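Local coordinates for protein carboxylesterase (Ferroplasma acidiphilum, PDB 3WJ2) that probably hydrolyses carboxylic esters, as a carboxylesterase of the alpha/beta-hydrolase fold from an acid-loving archaeon, at residues D132-I137 with L167-G172; K19-M24 with R33-E38. All coordinates share one frame; numbering follows the deposited sequence.

Interaction 1 of 2, residues D132-I137 with L167-G172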
loop_
_atom_site.group_PDB
_atom_site.type_symbol
_atom_site.label_atom_id
_atom_site.label_comp_id
_atom_site.label_asym_id
_atom_site.label_seq_id
_atom_site.Cartn_x
_atom_site.Cartn_y
_atom_site.Cartn_z
ATOM N N ASP B 132 20.048 27.769 16.372
ATOM C CA ASP B 132 20.515 28.890 17.209
ATOM C C ASP B 132 19.393 29.458 18.065
ATOM O O ASP B 132 19.668 29.805 19.249
ATOM C CB ASP B 132 21.156 29.980 16.351
ATOM C CG ASP B 132 22.485 29.543 15.756
ATOM O OD1 ASP B 132 23.187 28.574 16.225
ATOM O OD2 ASP B 132 22.901 30.222 14.799
ATOM N N SER B 133 18.128 29.524 17.555
ATOM C CA SER B 133 17.085 30.101 18.392
ATOM C C SER B 133 16.770 29.196 19.579
ATOM O O SER B 133 16.435 29.659 20.655
ATOM C CB SER B 133 15.784 30.516 17.613
ATOM O OG SER B 133 15.236 29.347 16.975
ATOM N N PHE B 134 16.831 27.825 19.374
ATOM C CA PHE B 134 16.591 26.907 20.448
ATOM C C PHE B 134 17.638 27.170 21.547
ATOM O O PHE B 134 17.262 27.275 22.703
ATOM C CB PHE B 134 16.631 25.433 19.920
ATOM C CG PHE B 134 16.737 24.454 21.071
ATOM C CD1 PHE B 134 15.669 24.303 21.965
ATOM C CD2 PHE B 134 17.975 23.820 21.353
ATOM C CE1 PHE B 134 15.778 23.461 23.115
ATOM C CE2 PHE B 134 18.055 23.006 22.512
ATOM C CZ PHE B 134 16.987 22.875 23.378
ATOM N N HIS B 135 18.890 27.234 21.105
ATOM C CA HIS B 135 19.929 27.409 22.145
ATOM C C HIS B 135 19.850 28.759 22.779
ATOM O O HIS B 135 20.081 28.886 24.022
ATOM C CB HIS B 135 21.309 27.064 21.575
ATOM C CG HIS B 135 21.543 25.591 21.454
ATOM N ND1 HIS B 135 21.691 24.749 22.546
ATOM C CD2 HIS B 135 21.505 24.790 20.364
ATOM C CE1 HIS B 135 21.829 23.507 22.110
ATOM N NE2 HIS B 135 21.743 23.504 20.784
ATOM N N TYR B 136 19.493 29.787 22.030
ATOM C CA TYR B 136 19.334 31.146 22.622
ATOM C C TYR B 136 18.256 31.163 23.693
ATOM O O TYR B 136 18.495 31.675 24.837
ATOM C CB TYR B 136 19.046 32.118 21.502
ATOM C CG TYR B 136 18.860 33.587 21.886
ATOM C CD1 TYR B 136 19.798 34.536 21.575
ATOM C CD2 TYR B 136 17.621 34.005 22.357
ATOM C CE1 TYR B 136 19.527 35.901 21.841
ATOM C CE2 TYR B 136 17.346 35.331 22.609
ATOM C CZ TYR B 136 18.313 36.275 22.347
ATOM O OH TYR B 136 17.986 37.656 22.568
ATOM N N ILE B 137 17.070 30.644 23.359
ATOM C CA ILE B 137 16.000 30.626 24.333
ATOM C C ILE B 137 16.292 29.715 25.498
ATOM O O ILE B 137 15.961 30.059 26.655
ATOM C CB ILE B 137 14.635 30.327 23.662
ATOM C CG1 ILE B 137 14.367 31.472 22.688
ATOM C CG2 ILE B 137 13.511 30.307 24.728
ATOM C CD1 ILE B 137 13.335 31.113 21.540
ATOM N N LEU B 167 19.040 16.609 15.552
ATOM C CA LEU B 167 20.201 15.800 15.103
ATOM C C LEU B 167 21.491 16.568 15.398
ATOM O O LEU B 167 22.501 15.990 15.846
ATOM C CB LEU B 167 20.157 15.607 13.582
ATOM C CG LEU B 167 19.281 14.467 13.164
ATOM C CD1 LEU B 167 19.152 14.463 11.668
ATOM C CD2 LEU B 167 19.966 13.008 13.589
ATOM N N LYS B 168 21.517 17.877 15.152
ATOM C CA LYS B 168 22.782 18.626 15.416
ATOM C C LYS B 168 23.062 18.743 16.927
ATOM O O LYS B 168 24.267 18.688 17.378
ATOM C CB LYS B 168 22.701 20.028 14.749
ATOM C CG LYS B 168 24.036 20.802 14.989
ATOM C CD LYS B 168 24.165 22.090 14.201
ATOM C CE LYS B 168 25.379 22.922 14.847
ATOM N NZ LYS B 168 25.565 24.069 13.798
ATOM N N CYS B 169 22.046 18.924 17.767
ATOM C CA CYS B 169 22.213 18.895 19.248
ATOM C C CYS B 169 22.817 17.564 19.622
ATOM O O CYS B 169 23.810 17.570 20.414
ATOM C CB CYS B 169 20.863 19.051 20.009
ATOM S SG CYS B 169 20.128 20.703 19.807
ATOM N N ARG B 170 22.366 16.506 18.976
ATOM C CA ARG B 170 22.850 15.149 19.380
ATOM C C ARG B 170 24.302 15.064 18.971
ATOM O O ARG B 170 25.206 14.635 19.833
ATOM C CB ARG B 170 21.918 14.109 18.713
ATOM C CG ARG B 170 22.086 12.615 19.207
ATOM C CD ARG B 170 23.345 12.012 18.620
ATOM N NE ARG B 170 23.501 12.142 17.151
ATOM C CZ ARG B 170 22.802 11.465 16.232
ATOM N NH1 ARG B 170 21.883 10.569 16.629
ATOM N NH2 ARG B 170 23.034 11.663 14.942
ATOM N N ASP B 171 24.577 15.474 17.744
ATOM C CA ASP B 171 25.968 15.363 17.209
ATOM C C ASP B 171 26.938 16.172 18.032
ATOM O O ASP B 171 28.089 15.680 18.296
ATOM C CB ASP B 171 25.988 15.818 15.774
ATOM C CG ASP B 171 25.237 14.888 14.856
ATOM O OD1 ASP B 171 25.022 13.703 15.213
ATOM O OD2 ASP B 171 24.947 15.277 13.701
ATOM N N GLY B 172 26.548 17.351 18.459
ATOM C CA GLY B 172 27.460 18.242 19.204
ATOM C C GLY B 172 27.509 18.007 20.695
ATOM O O GLY B 172 28.202 18.778 21.368
#
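Within 167-172, Cys169 SG is the atom that touches 132-137, and two rings share it. His135 comes nearer, with NE2 3.4 Å from SG, while Phe134 follows with CD2 4.1 Å from the same sulfur. Both are sulfur-aromatic contacts of oblique geometry: SG lies 65° off the normal of the His135 ring and 58° off that of the Phe134 ring. Between themselves the rings meet at a steep angle, for Phe134 CD2 stands 3.7 Å above the plane of His135, over its centre, and His135 NE2 lies at the edge of the phenyl ring. Differing first torsions go with this convergence on one sulfur: Phe134 has CG opposite its backbone N (chi1 165°), whereas His135 has CG opposite its carbonyl carbon.

The Phe134 side chain also touches Leu80 and Tyr82 of strand 78-82; Tyr131 meets the His135 ring edge-to-face and Lys168 in a cation-pi contact. Asp132 OD1 and Lys168 NZ, 5.6 Å apart, are not in contact; Asp132 instead forms a salt bridge with Arg63.

Two neighbouring helices of the alpha/beta-hydrolase fold thus meet, the nearest CA atoms of the two segments, His135 and Cys169, being 9.3 Å apart. With just 91 Å² buried, the chemistry implies a small contact, probably held by dispersion and weak electrostatics between a polarisable sulfur and two rings, with no hydrogen bond assigned.

Interaction 2 of 2, residues K19-M24 with R33-E38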
loop_
_atom_site.group_PDB
_atom_site.type_symbol
_atom_site.label_atom_id
_atom_site.label_comp_id
_atom_site.label_asym_id
_atom_site.label_seq_id
_atom_site.Cartn_x
_atom_site.Cartn_y
_atom_site.Cartn_z
ATOM N N LYS B 19 -6.285 23.891 -7.475
ATOM C CA LYS B 19 -6.393 23.701 -8.921
ATOM C C LYS B 19 -6.597 25.070 -9.663
ATOM O O LYS B 19 -6.000 25.339 -10.724
ATOM C CB LYS B 19 -7.562 22.733 -9.140
ATOM C CG LYS B 19 -7.983 22.494 -10.593
ATOM C CD LYS B 19 -9.364 21.709 -10.660
ATOM C CE LYS B 19 -9.579 21.049 -12.059
ATOM N NZ LYS B 19 -9.734 22.027 -13.174
ATOM N N SER B 20 -7.398 25.908 -9.051
ATOM C CA SER B 20 -7.747 27.170 -9.750
ATOM C C SER B 20 -6.538 28.117 -9.867
ATOM O O SER B 20 -6.513 29.038 -10.732
ATOM C CB SER B 20 -8.929 27.804 -9.081
ATOM O OG SER B 20 -8.570 28.441 -7.914
ATOM N N ALA B 21 -5.527 27.949 -9.003
ATOM C CA ALA B 21 -4.406 28.866 -9.063
ATOM C C ALA B 21 -3.414 28.514 -10.147
ATOM O O ALA B 21 -2.572 29.326 -10.452
ATOM C CB ALA B 21 -3.684 28.984 -7.617
ATOM N N GLY B 22 -3.498 27.277 -10.675
ATOM C CA GLY B 22 -2.689 26.795 -11.785
ATOM C C GLY B 22 -1.279 26.499 -11.276
ATOM O O GLY B 22 -1.058 26.472 -10.074
ATOM N N ASP B 23 -0.370 26.369 -12.232
ATOM C CA ASP B 23 1.044 26.032 -12.011
ATOM C C ASP B 23 1.838 27.259 -11.600
ATOM O O ASP B 23 2.105 28.133 -12.400
ATOM C CB ASP B 23 1.563 25.485 -13.332
ATOM C CG ASP B 23 3.027 25.038 -13.289
ATOM O OD1 ASP B 23 3.733 25.283 -12.300
ATOM O OD2 ASP B 23 3.466 24.472 -14.320
ATOM N N MET B 24 2.175 27.357 -10.328
ATOM C CA MET B 24 2.920 28.536 -9.873
ATOM C C MET B 24 4.455 28.386 -9.841
ATOM O O MET B 24 5.165 29.234 -9.298
ATOM C CB MET B 24 2.332 28.988 -8.565
ATOM C CG MET B 24 1.024 29.703 -8.877
ATOM S SD MET B 24 0.266 30.421 -7.464
ATOM C CE MET B 24 0.079 28.942 -6.390
ATOM N N ARG B 33 5.346 34.393 -2.559
ATOM C CA ARG B 33 5.254 34.565 -1.113
ATOM C C ARG B 33 4.138 35.544 -0.784
ATOM O O ARG B 33 3.326 35.308 0.064
ATOM C CB ARG B 33 6.591 35.099 -0.600
ATOM C CG ARG B 33 6.626 35.449 0.938
ATOM C CD ARG B 33 7.935 36.029 1.358
ATOM N NE ARG B 33 8.986 35.026 1.154
ATOM C CZ ARG B 33 10.078 35.203 0.429
ATOM N NH1 ARG B 33 10.349 36.400 -0.186
ATOM N NH2 ARG B 33 10.961 34.199 0.263
ATOM N N ASN B 34 4.152 36.695 -1.468
ATOM C CA ASN B 34 3.086 37.652 -1.276
ATOM C C ASN B 34 1.701 37.032 -1.563
ATOM O O ASN B 34 0.776 37.185 -0.765
ATOM C CB ASN B 34 3.341 38.825 -2.235
ATOM C CG ASN B 34 2.090 39.658 -2.466
ATOM O OD1 ASN B 34 1.300 39.473 -3.446
ATOM N ND2 ASN B 34 1.850 40.509 -1.521
ATOM N N PHE B 35 1.572 36.332 -2.684
ATOM C CA PHE B 35 0.317 35.723 -3.004
ATOM C C PHE B 35 -0.136 34.759 -1.931
ATOM O O PHE B 35 -1.235 34.806 -1.467
ATOM C CB PHE B 35 0.387 35.017 -4.354
ATOM C CG PHE B 35 -0.883 34.296 -4.704
ATOM C CD1 PHE B 35 -2.062 35.028 -5.042
ATOM C CD2 PHE B 35 -0.928 32.902 -4.731
ATOM C CE1 PHE B 35 -3.220 34.367 -5.364
ATOM C CE2 PHE B 35 -2.120 32.223 -5.053
ATOM C CZ PHE B 35 -3.255 32.956 -5.391
ATOM N N LEU B 36 0.753 33.858 -1.528
ATOM C CA LEU B 36 0.301 32.841 -0.633
ATOM C C LEU B 36 0.089 33.401 0.789
ATOM O O LEU B 36 -0.910 32.996 1.463
ATOM C CB LEU B 36 1.313 31.674 -0.652
ATOM C CG LEU B 36 1.438 30.934 -1.998
ATOM C CD1 LEU B 36 2.672 29.931 -1.870
ATOM C CD2 LEU B 36 0.134 30.166 -2.276
ATOM N N ASP B 37 0.934 34.344 1.247
ATOM C CA ASP B 37 0.749 34.810 2.616
ATOM C C ASP B 37 -0.514 35.709 2.693
ATOM O O ASP B 37 -1.269 35.601 3.641
ATOM C CB ASP B 37 1.923 35.624 3.144
ATOM C CG ASP B 37 3.212 34.773 3.387
ATOM O OD1 ASP B 37 3.040 33.544 3.412
ATOM O OD2 ASP B 37 4.289 35.445 3.495
ATOM N N GLU B 38 -0.667 36.581 1.687
ATOM C CA GLU B 38 -1.817 37.511 1.727
ATOM C C GLU B 38 -3.136 36.787 1.474
ATOM O O GLU B 38 -4.134 37.085 2.152
ATOM C CB GLU B 38 -1.618 38.726 0.817
ATOM C CG GLU B 38 -0.374 39.601 1.100
ATOM C CD GLU B 38 -0.374 40.351 2.483
ATOM O OE1 GLU B 38 -1.440 40.414 3.155
ATOM O OE2 GLU B 38 0.717 40.825 2.916
#
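Met24 and Phe35 form the close part of this contact, their side chains crossing at about a right angle. The thioether sulfur does most of the touching: Met24 SD is 3.8 Å from Phe35 CE2 and 3.9 Å from Phe35 CD2. Because SD also lies 4.7 Å from the ring centroid and 51° off the ring normal, this is a Met-aromatic contact of oblique geometry. Met24 reaches across with its chain extended about CB-CG and then bends at chi3 (-58°). The bend brings the terminal methyl within 4.2 Å of Phe35 CE2, measured from Met24 CE, and leaves Met24 CE 4.3 Å from Leu36 CD2. One flexible side chain therefore meets two consecutive residues of helix 29-43.

Ala21 is the looser part, on the same side of the ring plane as the sulfur. It adds a single methyl, its CB 4.4 Å from Phe35 CE2, and Phe35 itself remains exposed in the assembly even with Met24 and Ala21 against it. Gly22, with positive phi (76°), is where the chain leaves helical geometry after helix 12-20, and the turn carries it on to Met24.

Around this apolar patch, Asp23 forms a salt bridge with Lys208 of helix 207-217, and Arg33 pairs with Glu120 and donates from NE to Leu88 O. Leu36 touches Phe89, placing helix 29-43 beside the loop that follows the HGGG sequence, which in relatives of this esterase family helps form the oxyanion hole. The N-terminal helices probably belong to the cap found in such enzymes. With 113 Å² buried and the contacts across the two segments made by sulfur and hydrocarbon atoms, the chemistry is that of a small apolar surface contact, its orientation preference weak and no hydrogen bond joining the segments.

How the interactions relate
Interaction 2 comes first along the chain, joining helix 12-20 and the turn after it to helix 29-43; interaction 1 follows, between helices 125-139 and 157-172. Their centres are 34 Å apart and their nearest atoms about 18 Å, on opposite sides of the chain's centre, so neither touches the other. Interaction 1 belongs to the hydrolase body: helix 125-139 rests on strands 78-82 and 109-113, and helix 157-172 follows strand 150-155 and the likely nucleophile elbow around Ser156. Interaction 2 is a surface junction in the N-terminal region, probably part of the cap. One contact is thus buried beside the central sheet, the other peripheral.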